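PDB 6FTH: extracellular solute-binding protein, family 1 from Bifidobacterium longum subsp. infantis, which probably captures human milk oligosaccharides outside the cell and delivers them to an ABC transporter for import. Local coordinates for residues 72-77 with 93-98; 81-86 with 100-105; 198-203 with 280-285; 206-211 with 243-248; 479-482 with 486-489. All coordinates share one frame; numbering follows the deposited sequence.

How the interactions relate
The five contacts fall into two groups in space, 1 and 2 in one and 3 to 5 in the other. Interactions 1 and 2 touch each other: both tie the region of helix 67-80 to the chain around and after helix 93-98, the first by a charged, watered bond at the surface, the second by partly buried aliphatic and aromatic packing. Interaction 2 lies across the chain's centre from interaction 3, their centres about 43 Å apart. Interaction 3 is polar and partly buried, an asparagine amide held by a helix. Interaction 4, nested within the loop that interaction 3 closes, and interaction 5 are buried and hydrophobic; Arg202 packs on Tyr211, and Ile201 on Met482, joining interaction 3 to both.

Interaction 1 (72-77 with 93-98); sequences QQKNAT and PANAAQ
The carboxamide of Asn95 is the flat group of this contact, and the ammonium of Lys74 reaches its oxygen from above the amide plane. Lys74 NZ donates to Asn95 OD1 over 2.7 Å, standing 37° out of the carbonyl plane and therefore not on a lone pair. The lysine's last methylene follows, with CE 3.9 Å from Asn95 ND2, and the two side chains cross at about a right angle. The lysine starts out extended, CG opposite the backbone N (chi1 176°), then bends at chi3 (80°), which swings NZ onto the amide. A water accepts from Lys74 NZ at 3.2 Å and, weakly, from Asn95 ND2, giving the pair a second, softer link. Asn95 OD1 also takes the backbone N-H of Phe92, a bond that helps fix which way the amide is flipped. With a leucine in place of Asn95, the ammonium would probably lose its short acceptor and the Phe92 N-H its side-chain partner. The contact lies at the surface, where helix 67-80 passes the short helix 93-98; Gln98 bonds to Pro457 and Asn461, while the buried Ala96 packs on Phe103 and Tyr138.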
# COMPACT_ATOMS: atom_id res chain seq x y z
N GLN A 72 14.12 12.67 4.96
CA GLN A 72 14.64 14.01 5.22
C GLN A 72 15.86 14.36 4.38
O GLN A 72 16.15 15.55 4.20
CB GLN A 72 15.03 14.10 6.70
CG GLN A 72 13.84 14.19 7.63
CD GLN A 72 13.14 15.55 7.57
OE1 GLN A 72 11.94 15.64 7.26
NE2 GLN A 72 13.88 16.62 7.87
N GLN A 73 16.57 13.37 3.86
CA GLN A 73 17.79 13.62 3.11
C GLN A 73 17.60 13.55 1.60
O GLN A 73 18.46 14.05 0.87
CB GLN A 73 18.87 12.59 3.48
CG GLN A 73 19.31 12.62 4.94
CD GLN A 73 20.16 11.41 5.32
OE1 GLN A 73 20.52 10.58 4.48
NE2 GLN A 73 20.47 11.30 6.60
N LYS A 74 16.48 12.98 1.11
CA LYS A 74 16.38 12.65 -0.31
C LYS A 74 16.47 13.89 -1.19
O LYS A 74 17.20 13.90 -2.18
CB LYS A 74 15.09 11.88 -0.60
CG LYS A 74 14.90 11.61 -2.09
CD LYS A 74 13.95 10.45 -2.39
CE LYS A 74 12.51 10.85 -2.29
NZ LYS A 74 11.62 9.80 -2.85
N ASN A 75 15.70 14.93 -0.86
CA ASN A 75 15.65 16.09 -1.75
C ASN A 75 17.01 16.77 -1.83
O ASN A 75 17.49 17.09 -2.92
CB ASN A 75 14.58 17.07 -1.27
CG ASN A 75 13.18 16.53 -1.46
OD1 ASN A 75 12.97 15.53 -2.16
ND2 ASN A 75 12.20 17.20 -0.85
N ALA A 76 17.67 16.95 -0.69
CA ALA A 76 19.00 17.54 -0.69
C ALA A 76 19.99 16.68 -1.46
O ALA A 76 20.87 17.19 -2.16
CB ALA A 76 19.47 17.73 0.75
N THR A 77 19.87 15.35 -1.34
CA THR A 77 20.77 14.45 -2.05
C THR A 77 20.60 14.59 -3.56
O THR A 77 21.59 14.68 -4.30
CB THR A 77 20.51 13.00 -1.59
OG1 THR A 77 20.78 12.88 -0.19
CG2 THR A 77 21.39 12.01 -2.35
N PRO A 93 10.22 6.52 -9.78
CA PRO A 93 10.28 7.08 -11.14
C PRO A 93 10.06 8.58 -11.16
O PRO A 93 10.76 9.28 -11.89
CB PRO A 93 9.17 6.31 -11.87
CG PRO A 93 9.15 4.96 -11.18
CD PRO A 93 9.41 5.28 -9.72
N ALA A 94 9.12 9.08 -10.36
CA ALA A 94 8.87 10.53 -10.34
C ALA A 94 10.12 11.30 -9.92
O ALA A 94 10.36 12.41 -10.42
CB ALA A 94 7.71 10.84 -9.40
N ASN A 95 10.92 10.75 -8.99
CA ASN A 95 12.13 11.44 -8.56
C ASN A 95 13.16 11.51 -9.69
O ASN A 95 13.78 12.56 -9.91
CB ASN A 95 12.76 10.73 -7.36
CG ASN A 95 11.83 10.64 -6.16
OD1 ASN A 95 11.70 9.57 -5.54
ND2 ASN A 95 11.19 11.75 -5.81
N ALA A 96 13.40 10.39 -10.38
CA ALA A 96 14.37 10.42 -11.47
C ALA A 96 13.92 11.36 -12.58
O ALA A 96 14.75 12.06 -13.17
CB ALA A 96 14.62 9.01 -12.00
N ALA A 97 12.62 11.41 -12.85
CA ALA A 97 12.12 12.27 -13.91
C ALA A 97 12.39 13.74 -13.62
O ALA A 97 12.59 14.53 -14.55
CB ALA A 97 10.62 12.04 -14.11
N GLN A 98 12.38 14.14 -12.34
CA GLN A 98 12.73 15.50 -11.96
C GLN A 98 14.23 15.77 -12.06
O GLN A 98 14.63 16.93 -12.12
CB GLN A 98 12.30 15.81 -10.53
CG GLN A 98 10.80 15.71 -10.28
CD GLN A 98 10.00 16.89 -10.84
OE1 GLN A 98 10.54 17.99 -11.02
NE2 GLN A 98 8.72 16.65 -11.11
O HOH W 1 8.83 11.15 -3.55

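Interaction 2 (81-86 with 100-105); sequences GKIADV and PGLFED
Ile83 CD1 is the focus of the apolar contacts between 81-86 and 100-105. This methyl lies 3.6 Å from Phe103 CE1, approaching the ring obliquely, and 4.1 Å from Leu102 CG. Ile83 CG1 sits between the backbone N and the carbonyl carbon (chi1 69°), and the chain then extends, carrying CD1 away from its own backbone into the angle between the leucine and the phenylalanine. A second apolar touch is made by Leu102 CD1, which comes to 3.9 Å from Gly81 CA, against bare backbone.

Contact with polar backbone is limited to Ile83 CD1 resting 3.3 Å from Leu102 O. Leu78 of helix 67-80 touches both Leu102 and Phe103, and the Phe103 ring also meets that of Phe91, so the pair belongs to a wider hydrophobic cluster.

Turn geometry shapes both backbones. Gly81, just past helix 67-80, takes positive phi in a Schellman motif, Lys82 centres an inverse gamma turn, and residues 100-102 form a 3-10 segment. Beyond them Val86 enters the mixed sheet beside strand 29-36, and the contact packs the loop joining helix 67-80 to strand 86-88 against the chain after helix 93-98, within an alpha/beta lobe like those of periplasmic-type solute-binding proteins.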
# COMPACT_ATOMS: atom_id res chain seq x y z
N GLY A 81 23.21 16.10 -6.37
CA GLY A 81 23.73 15.08 -7.25
C GLY A 81 24.68 14.11 -6.59
O GLY A 81 25.45 13.45 -7.28
N LYS A 82 24.63 13.98 -5.26
CA LYS A 82 25.55 13.06 -4.57
C LYS A 82 24.86 11.72 -4.39
O LYS A 82 24.35 11.37 -3.33
CB LYS A 82 26.04 13.64 -3.25
CG LYS A 82 24.97 13.95 -2.20
CD LYS A 82 25.65 14.27 -0.84
CE LYS A 82 24.65 14.65 0.24
NZ LYS A 82 23.99 15.97 -0.01
N ILE A 83 24.86 10.93 -5.46
CA ILE A 83 24.15 9.66 -5.45
C ILE A 83 25.14 8.51 -5.53
O ILE A 83 26.19 8.60 -6.18
CB ILE A 83 23.07 9.58 -6.55
CG1 ILE A 83 23.68 9.53 -7.93
CG2 ILE A 83 22.10 10.78 -6.44
CD1 ILE A 83 22.66 9.16 -8.99
N ALA A 84 24.82 7.42 -4.83
CA ALA A 84 25.62 6.22 -4.89
C ALA A 84 25.51 5.59 -6.28
O ALA A 84 24.58 5.89 -7.05
CB ALA A 84 25.14 5.21 -3.85
N ASP A 85 26.47 4.73 -6.61
CA ASP A 85 26.41 4.04 -7.90
C ASP A 85 25.07 3.33 -8.06
O ASP A 85 24.42 3.42 -9.11
CB ASP A 85 27.54 3.01 -8.00
CG ASP A 85 28.92 3.64 -7.96
OD1 ASP A 85 29.06 4.85 -8.30
OD2 ASP A 85 29.87 2.91 -7.61
N VAL A 86 24.66 2.61 -7.02
CA VAL A 86 23.40 1.89 -6.98
C VAL A 86 22.66 2.31 -5.72
O VAL A 86 23.26 2.41 -4.65
CB VAL A 86 23.64 0.37 -6.94
CG1 VAL A 86 22.34 -0.37 -6.67
CG2 VAL A 86 24.27 -0.11 -8.24
N PRO A 100 16.62 13.92 -14.42
CA PRO A 100 16.83 12.79 -15.34
C PRO A 100 18.29 12.47 -15.62
O PRO A 100 18.65 11.28 -15.66
CB PRO A 100 16.10 13.26 -16.61
CG PRO A 100 16.25 14.76 -16.57
CD PRO A 100 16.15 15.13 -15.10
N GLY A 101 19.13 13.48 -15.82
CA GLY A 101 20.52 13.25 -16.15
C GLY A 101 21.32 12.56 -15.06
O GLY A 101 22.46 12.16 -15.31
N LEU A 102 20.74 12.42 -13.87
CA LEU A 102 21.41 11.78 -12.75
C LEU A 102 21.42 10.26 -12.87
O LEU A 102 22.27 9.61 -12.24
CB LEU A 102 20.70 12.17 -11.46
CG LEU A 102 21.46 12.80 -10.30
CD1 LEU A 102 22.45 13.88 -10.77
CD2 LEU A 102 20.45 13.39 -9.32
N PHE A 103 20.51 9.67 -13.64
CA PHE A 103 20.25 8.24 -13.58
C PHE A 103 20.36 7.58 -14.95
O PHE A 103 19.94 8.13 -15.96
CB PHE A 103 18.86 7.95 -12.99
CG PHE A 103 18.72 8.39 -11.56
CD1 PHE A 103 19.34 7.68 -10.55
CD2 PHE A 103 18.02 9.53 -11.23
CE1 PHE A 103 19.24 8.08 -9.22
CE2 PHE A 103 17.91 9.94 -9.91
CZ PHE A 103 18.53 9.20 -8.91
N GLU A 104 20.92 6.37 -14.95
CA GLU A 104 20.97 5.55 -16.15
C GLU A 104 19.56 5.13 -16.56
O GLU A 104 18.76 4.70 -15.73
CB GLU A 104 21.79 4.30 -15.85
CG GLU A 104 21.88 3.29 -16.99
CD GLU A 104 23.10 3.50 -17.84
OE1 GLU A 104 23.75 4.56 -17.71
OE2 GLU A 104 23.42 2.59 -18.64
N ASP A 105 19.28 5.21 -17.86
CA ASP A 105 18.04 4.68 -18.42
C ASP A 105 18.23 3.18 -18.57
O ASP A 105 18.84 2.70 -19.53
CB ASP A 105 17.74 5.34 -19.76
CG ASP A 105 16.48 4.78 -20.44
OD1 ASP A 105 15.79 3.90 -19.89
OD2 ASP A 105 16.20 5.23 -21.57

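Interaction 3 (198-203 with 280-285); sequences PMNIRK and DTDQLS
The chain leaving strand 197-199 passes alongside helix 276-284, with the CA atoms of Asn200 and Gln283 8.1 Å apart, and the Asn200 amide meets two successive helix residues. Its nitrogen ND2 donates to Gln283 OE1 at 2.9 Å, reaching a lone pair in the plane of that carbonyl with an N-H...O angle of 158°. The other bond, from Asn200 ND2 to Asp282 OD2, is also 2.9 Å but more bent (145°) and meets the carboxylate on its anti side. Both acceptors lie near the plane of the Asn200 amide, whose flat group is almost perpendicular to that of Gln283. The bend of Gln283 at chi2 (70°) helps turn its OE1 back toward the asparagine.

Further along, Arg202 NE donates to a water at 2.8 Å, which in turn donates to Asp280 OD1 at 2.7 Å; the guanidinium also makes a cation-pi contact with Phe276. With an alanine in place of Asn200, the Gln283 amide would probably turn more freely and Asp282 rely more on Lys274. Lys274 forms a salt bridge with Asp282 OD2 and Thr292 bonds to Gln283 OE1, so each acceptor is doubly engaged, and the aspartate's negative charge is probably well stabilised.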
# COMPACT_ATOMS: atom_id res chain seq x y z
N PRO A 198 -18.34 0.15 18.72
CA PRO A 198 -18.97 -0.59 17.63
C PRO A 198 -18.16 -0.57 16.35
O PRO A 198 -17.93 -1.63 15.76
CB PRO A 198 -20.34 0.08 17.51
CG PRO A 198 -20.59 0.59 18.91
CD PRO A 198 -19.28 1.09 19.35
N MET A 199 -17.75 0.61 15.91
CA MET A 199 -16.89 0.77 14.74
C MET A 199 -15.81 1.79 15.10
O MET A 199 -16.12 2.83 15.68
CB MET A 199 -17.72 1.26 13.54
CG MET A 199 -16.89 1.47 12.30
SD MET A 199 -17.96 1.72 10.86
CE MET A 199 -16.73 1.73 9.51
N ASN A 200 -14.56 1.47 14.76
CA ASN A 200 -13.43 2.36 14.97
C ASN A 200 -12.82 2.73 13.63
O ASN A 200 -12.59 1.86 12.78
CB ASN A 200 -12.39 1.75 15.88
CG ASN A 200 -11.71 2.79 16.75
OD1 ASN A 200 -11.93 3.98 16.59
ND2 ASN A 200 -10.84 2.34 17.63
N ILE A 201 -12.56 4.02 13.44
CA ILE A 201 -11.96 4.53 12.21
C ILE A 201 -10.76 5.39 12.57
O ILE A 201 -10.69 5.99 13.65
CB ILE A 201 -12.98 5.33 11.36
CG1 ILE A 201 -13.64 6.45 12.16
CG2 ILE A 201 -14.04 4.40 10.77
CD1 ILE A 201 -14.40 7.48 11.30
N ARG A 202 -9.80 5.43 11.65
CA ARG A 202 -8.61 6.26 11.75
C ARG A 202 -8.93 7.72 11.50
O ARG A 202 -9.85 8.05 10.75
CB ARG A 202 -7.61 5.86 10.67
CG ARG A 202 -6.85 4.57 10.95
CD ARG A 202 -5.80 4.29 9.87
NE ARG A 202 -4.68 3.50 10.40
CZ ARG A 202 -3.52 3.30 9.79
NH1 ARG A 202 -3.29 3.81 8.58
NH2 ARG A 202 -2.58 2.59 10.39
N LYS A 203 -8.12 8.59 12.10
CA LYS A 203 -8.21 10.00 11.80
C LYS A 203 -7.76 10.24 10.36
O LYS A 203 -7.18 9.36 9.72
CB LYS A 203 -7.33 10.81 12.76
CG LYS A 203 -5.83 10.64 12.56
CD LYS A 203 -5.02 11.55 13.51
CE LYS A 203 -5.10 13.02 13.15
NZ LYS A 203 -4.41 13.31 11.85
N ASP A 280 -5.06 1.60 16.76
CA ASP A 280 -4.66 0.19 16.74
C ASP A 280 -4.74 -0.43 18.12
O ASP A 280 -5.14 -1.59 18.27
CB ASP A 280 -3.24 0.06 16.21
CG ASP A 280 -3.14 0.24 14.71
OD1 ASP A 280 -4.19 0.20 14.03
OD2 ASP A 280 -2.00 0.41 14.23
N THR A 281 -4.33 0.32 19.15
CA THR A 281 -4.33 -0.22 20.50
C THR A 281 -5.75 -0.54 20.96
O THR A 281 -5.95 -1.53 21.68
CB THR A 281 -3.63 0.77 21.44
OG1 THR A 281 -2.26 0.88 21.05
CG2 THR A 281 -3.70 0.31 22.90
N ASP A 282 -6.73 0.25 20.53
CA ASP A 282 -8.12 -0.08 20.83
C ASP A 282 -8.46 -1.48 20.34
O ASP A 282 -9.03 -2.29 21.08
CB ASP A 282 -9.06 0.91 20.13
CG ASP A 282 -9.06 2.30 20.74
OD1 ASP A 282 -8.76 2.47 21.95
OD2 ASP A 282 -9.40 3.26 20.01
N GLN A 283 -8.14 -1.78 19.08
CA GLN A 283 -8.55 -3.07 18.52
C GLN A 283 -7.81 -4.24 19.18
O GLN A 283 -8.38 -5.32 19.35
CB GLN A 283 -8.30 -3.07 17.01
CG GLN A 283 -9.43 -2.45 16.17
CD GLN A 283 -9.53 -0.96 16.31
OE1 GLN A 283 -10.25 -0.46 17.18
NE2 GLN A 283 -8.81 -0.23 15.47
N LEU A 284 -6.54 -4.06 19.53
CA LEU A 284 -5.77 -5.15 20.13
C LEU A 284 -6.19 -5.40 21.57
O LEU A 284 -6.09 -6.54 22.06
CB LEU A 284 -4.28 -4.83 20.08
CG LEU A 284 -3.68 -4.85 18.67
CD1 LEU A 284 -2.33 -4.14 18.67
CD2 LEU A 284 -3.54 -6.26 18.14
N SER A 285 -6.65 -4.36 22.26
CA SER A 285 -7.13 -4.50 23.63
C SER A 285 -6.05 -5.16 24.48
O SER A 285 -4.86 -4.85 24.33
CB SER A 285 -8.43 -5.30 23.62
OG SER A 285 -9.03 -5.35 24.90
O HOH W 2 -4.84 2.59 13.04

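Interaction 4 (206-211 with 243-248); sequences SYFTYY and KSFLTS
The end of the Phe208 ring rests against both Phe245 and Leu246. Phe208 CE2 lies 3.5 Å from Phe245 CE1 and 3.7 Å from Leu246 CD2. The two phenyl rings come from opposite directions and meet obliquely, with centroids 5.3 Å apart and planes at 52°; Phe208 CE2 and CZ approach the edge of the Phe245 ring. Leu246 CD2 sits at the edge of the Phe208 ring, close to its plane.

The next shell fixes the backbone that holds them. Phe245 CG stands between its backbone N and carbonyl carbon (chi1 59°), which projects the ring toward Phe208. Ser244 OG accepts from Leu246 N at 3.1 Å in an ST turn, and Phe245 O accepts from both the N and the OG of Ser248, the latter at 2.8 Å. Thus the turn that presents Phe245 and Leu246 is tied at both ends. Phe208 is anchored in turn by a backbone bond with Pro232.

Farther out, Leu246 packs on Leu498 of helix 487-500. Ser248 is the N-cap of helix 249-263, its OG also bonded to Tyr251 N, and the contact joins a long loop to the strand-to-helix turn that follows the two-stranded sheet of 235-238 and 241-244.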
# COMPACT_ATOMS: atom_id res chain seq x y z
N SER A 206 -3.30 14.09 5.10
CA SER A 206 -3.32 14.96 3.93
C SER A 206 -3.61 14.19 2.64
O SER A 206 -3.69 14.80 1.57
CB SER A 206 -1.99 15.70 3.80
OG SER A 206 -0.94 14.77 3.71
N TYR A 207 -3.74 12.88 2.74
CA TYR A 207 -4.14 11.99 1.67
C TYR A 207 -4.98 10.91 2.32
O TYR A 207 -4.95 10.76 3.55
CB TYR A 207 -2.92 11.34 1.02
CG TYR A 207 -2.08 10.49 1.96
CD1 TYR A 207 -1.27 11.08 2.93
CD2 TYR A 207 -2.12 9.11 1.90
CE1 TYR A 207 -0.53 10.31 3.80
CE2 TYR A 207 -1.38 8.33 2.76
CZ TYR A 207 -0.59 8.93 3.70
OH TYR A 207 0.13 8.13 4.56
N PHE A 208 -5.74 10.14 1.52
CA PHE A 208 -6.52 9.03 2.06
C PHE A 208 -5.58 7.86 2.31
O PHE A 208 -4.95 7.35 1.38
CB PHE A 208 -7.69 8.69 1.14
CG PHE A 208 -8.63 9.83 0.98
CD1 PHE A 208 -9.48 10.20 2.02
CD2 PHE A 208 -8.60 10.61 -0.16
CE1 PHE A 208 -10.31 11.27 1.90
CE2 PHE A 208 -9.43 11.71 -0.28
CZ PHE A 208 -10.29 12.05 0.75
N THR A 209 -5.45 7.47 3.59
CA THR A 209 -4.41 6.56 4.05
C THR A 209 -4.84 5.11 3.88
O THR A 209 -6.00 4.80 3.59
CB THR A 209 -4.10 6.82 5.53
OG1 THR A 209 -5.21 6.39 6.33
CG2 THR A 209 -3.85 8.33 5.79
N TYR A 210 -3.90 4.20 4.11
CA TYR A 210 -4.28 2.82 4.34
C TYR A 210 -5.37 2.79 5.41
O TYR A 210 -5.34 3.55 6.38
CB TYR A 210 -3.09 2.01 4.84
CG TYR A 210 -2.24 1.41 3.75
CD1 TYR A 210 -1.62 2.21 2.80
CD2 TYR A 210 -2.06 0.03 3.68
CE1 TYR A 210 -0.83 1.66 1.80
CE2 TYR A 210 -1.28 -0.54 2.68
CZ TYR A 210 -0.67 0.28 1.75
OH TYR A 210 0.11 -0.29 0.76
N TYR A 211 -6.35 1.94 5.21
CA TYR A 211 -7.41 1.69 6.18
C TYR A 211 -8.25 2.94 6.44
O TYR A 211 -8.90 3.07 7.48
CB TYR A 211 -6.87 1.08 7.49
CG TYR A 211 -5.64 0.19 7.28
CD1 TYR A 211 -5.63 -0.80 6.31
CD2 TYR A 211 -4.47 0.39 8.01
CE1 TYR A 211 -4.50 -1.56 6.07
CE2 TYR A 211 -3.34 -0.37 7.79
CZ TYR A 211 -3.36 -1.34 6.82
OH TYR A 211 -2.25 -2.11 6.56
N LYS A 243 -12.56 11.14 -12.77
CA LYS A 243 -13.25 12.15 -11.99
C LYS A 243 -12.57 12.27 -10.63
O LYS A 243 -11.76 11.44 -10.23
CB LYS A 243 -14.74 11.82 -11.86
CG LYS A 243 -15.42 11.70 -13.22
CD LYS A 243 -16.83 11.25 -13.10
CE LYS A 243 -17.51 11.27 -14.46
NZ LYS A 243 -18.96 10.92 -14.33
N SER A 244 -12.92 13.34 -9.91
CA SER A 244 -12.57 13.43 -8.50
C SER A 244 -13.77 13.07 -7.64
O SER A 244 -14.87 13.57 -7.86
CB SER A 244 -12.10 14.83 -8.12
OG SER A 244 -11.82 14.90 -6.71
N PHE A 245 -13.55 12.22 -6.64
CA PHE A 245 -14.63 11.95 -5.73
C PHE A 245 -14.78 13.02 -4.66
O PHE A 245 -15.78 13.00 -3.94
CB PHE A 245 -14.55 10.54 -5.11
CG PHE A 245 -13.29 10.24 -4.32
CD1 PHE A 245 -13.07 10.79 -3.06
CD2 PHE A 245 -12.39 9.31 -4.80
CE1 PHE A 245 -11.93 10.47 -2.34
CE2 PHE A 245 -11.23 8.98 -4.09
CZ PHE A 245 -11.02 9.55 -2.84
N LEU A 246 -13.86 13.98 -4.59
CA LEU A 246 -13.88 14.96 -3.52
C LEU A 246 -15.11 15.85 -3.58
O LEU A 246 -15.49 16.41 -2.55
CB LEU A 246 -12.63 15.84 -3.59
CG LEU A 246 -11.30 15.12 -3.37
CD1 LEU A 246 -10.14 16.09 -3.56
CD2 LEU A 246 -11.22 14.49 -1.99
N THR A 247 -15.73 15.99 -4.75
CA THR A 247 -16.93 16.80 -4.94
C THR A 247 -18.13 15.95 -5.36
O THR A 247 -19.11 16.49 -5.88
CB THR A 247 -16.67 17.91 -5.96
OG1 THR A 247 -16.27 17.33 -7.20
CG2 THR A 247 -15.59 18.84 -5.48
N SER A 248 -18.07 14.64 -5.13
CA SER A 248 -19.12 13.75 -5.58
C SER A 248 -20.22 13.61 -4.52
O SER A 248 -19.96 13.69 -3.32
CB SER A 248 -18.56 12.36 -5.87
OG SER A 248 -18.10 11.72 -4.70

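Interaction 5 (479-482 with 486-489); sequences ATWM and GIDE
Ile487 lies across one face of the Trp481 indole, the two side chains crossing at about a right angle. Its CA sits over the five-membered ring, 3.6 Å from the centroid and 6° off the ring normal, a CH-pi contact made by the backbone carbon itself. The side chain continues along the same face: Ile487 CG1 is 3.5 Å above the Trp481 ring plane, offset toward the rim, and Ile487 CD1 reaches Trp481 CE3 at 3.4 Å. With CG1 opposite the backbone N (chi1 -172°), the ethyl arm runs from the pyrrole toward the benzene part of the indole.

Gly486 follows the indole obliquely, its C 3.8 Å from Trp481 CD1. Its positive phi (106°) would bring a side chain into conflict with the preceding carbonyl O, favouring glycine. A water bridges the two backbones, donating to Trp481 O at 2.8 Å and weakly accepting from Ile487 N.

Other residues also hold the indole: Trp481 NE1 bonds to Glu490 OE1, the Tyr494 ring meets it edge-to-face, and Ile255 of helix 249-263 touches both Trp481 and Ile487. Trp481, late in helix 457-484, packs on the start of helix 487-500, two consecutive helices joined by a short turn with Gly486 as N-cap.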
# COMPACT_ATOMS: atom_id res chain seq x y z
N ALA A 479 -13.37 16.24 8.31
CA ALA A 479 -13.37 15.86 9.72
C ALA A 479 -14.45 16.62 10.47
O ALA A 479 -15.18 16.04 11.30
CB ALA A 479 -12.00 16.12 10.33
N THR A 480 -14.59 17.92 10.20
CA THR A 480 -15.60 18.72 10.89
C THR A 480 -17.01 18.22 10.58
O THR A 480 -17.84 18.05 11.48
CB THR A 480 -15.44 20.19 10.50
OG1 THR A 480 -14.16 20.65 10.95
CG2 THR A 480 -16.56 21.04 11.11
N TRP A 481 -17.29 17.94 9.30
CA TRP A 481 -18.62 17.50 8.93
C TRP A 481 -18.93 16.12 9.49
O TRP A 481 -20.09 15.83 9.83
CB TRP A 481 -18.72 17.43 7.41
CG TRP A 481 -18.76 18.76 6.72
CD1 TRP A 481 -19.18 19.95 7.23
CD2 TRP A 481 -18.35 19.01 5.38
NE1 TRP A 481 -19.07 20.94 6.27
CE2 TRP A 481 -18.56 20.38 5.12
CE3 TRP A 481 -17.83 18.21 4.35
CZ2 TRP A 481 -18.27 20.97 3.89
CZ3 TRP A 481 -17.54 18.80 3.11
CH2 TRP A 481 -17.76 20.17 2.90
N MET A 482 -17.93 15.24 9.57
CA MET A 482 -18.16 13.93 10.17
C MET A 482 -18.49 14.04 11.65
O MET A 482 -19.40 13.37 12.16
CB MET A 482 -16.93 13.05 9.94
CG MET A 482 -16.81 12.50 8.50
SD MET A 482 -15.23 11.70 8.17
CE MET A 482 -15.36 10.25 9.26
N GLY A 486 -23.16 19.69 9.31
CA GLY A 486 -23.09 20.94 8.57
C GLY A 486 -22.89 20.79 7.08
O GLY A 486 -22.89 21.81 6.37
N ILE A 487 -22.74 19.57 6.56
CA ILE A 487 -22.28 19.40 5.18
C ILE A 487 -23.28 19.98 4.18
O ILE A 487 -22.89 20.60 3.19
CB ILE A 487 -21.92 17.93 4.88
CG1 ILE A 487 -21.26 17.82 3.51
CG2 ILE A 487 -23.14 17.02 4.92
CD1 ILE A 487 -20.57 16.47 3.28
N ASP A 488 -24.58 19.80 4.42
CA ASP A 488 -25.55 20.16 3.39
C ASP A 488 -25.48 21.64 3.06
O ASP A 488 -25.53 22.03 1.89
CB ASP A 488 -26.96 19.77 3.82
CG ASP A 488 -27.27 18.27 3.63
OD1 ASP A 488 -26.65 17.61 2.77
OD2 ASP A 488 -28.16 17.77 4.35
N GLU A 489 -25.33 22.50 4.07
CA GLU A 489 -25.32 23.93 3.82
C GLU A 489 -23.95 24.47 3.43
O GLU A 489 -23.86 25.60 2.95
CB GLU A 489 -25.87 24.68 5.05
CG GLU A 489 -25.05 24.48 6.31
CD GLU A 489 -25.61 23.40 7.25
OE1 GLU A 489 -26.22 22.41 6.77
OE2 GLU A 489 -25.44 23.56 8.48
O HOH W 3 -22.08 16.66 8.00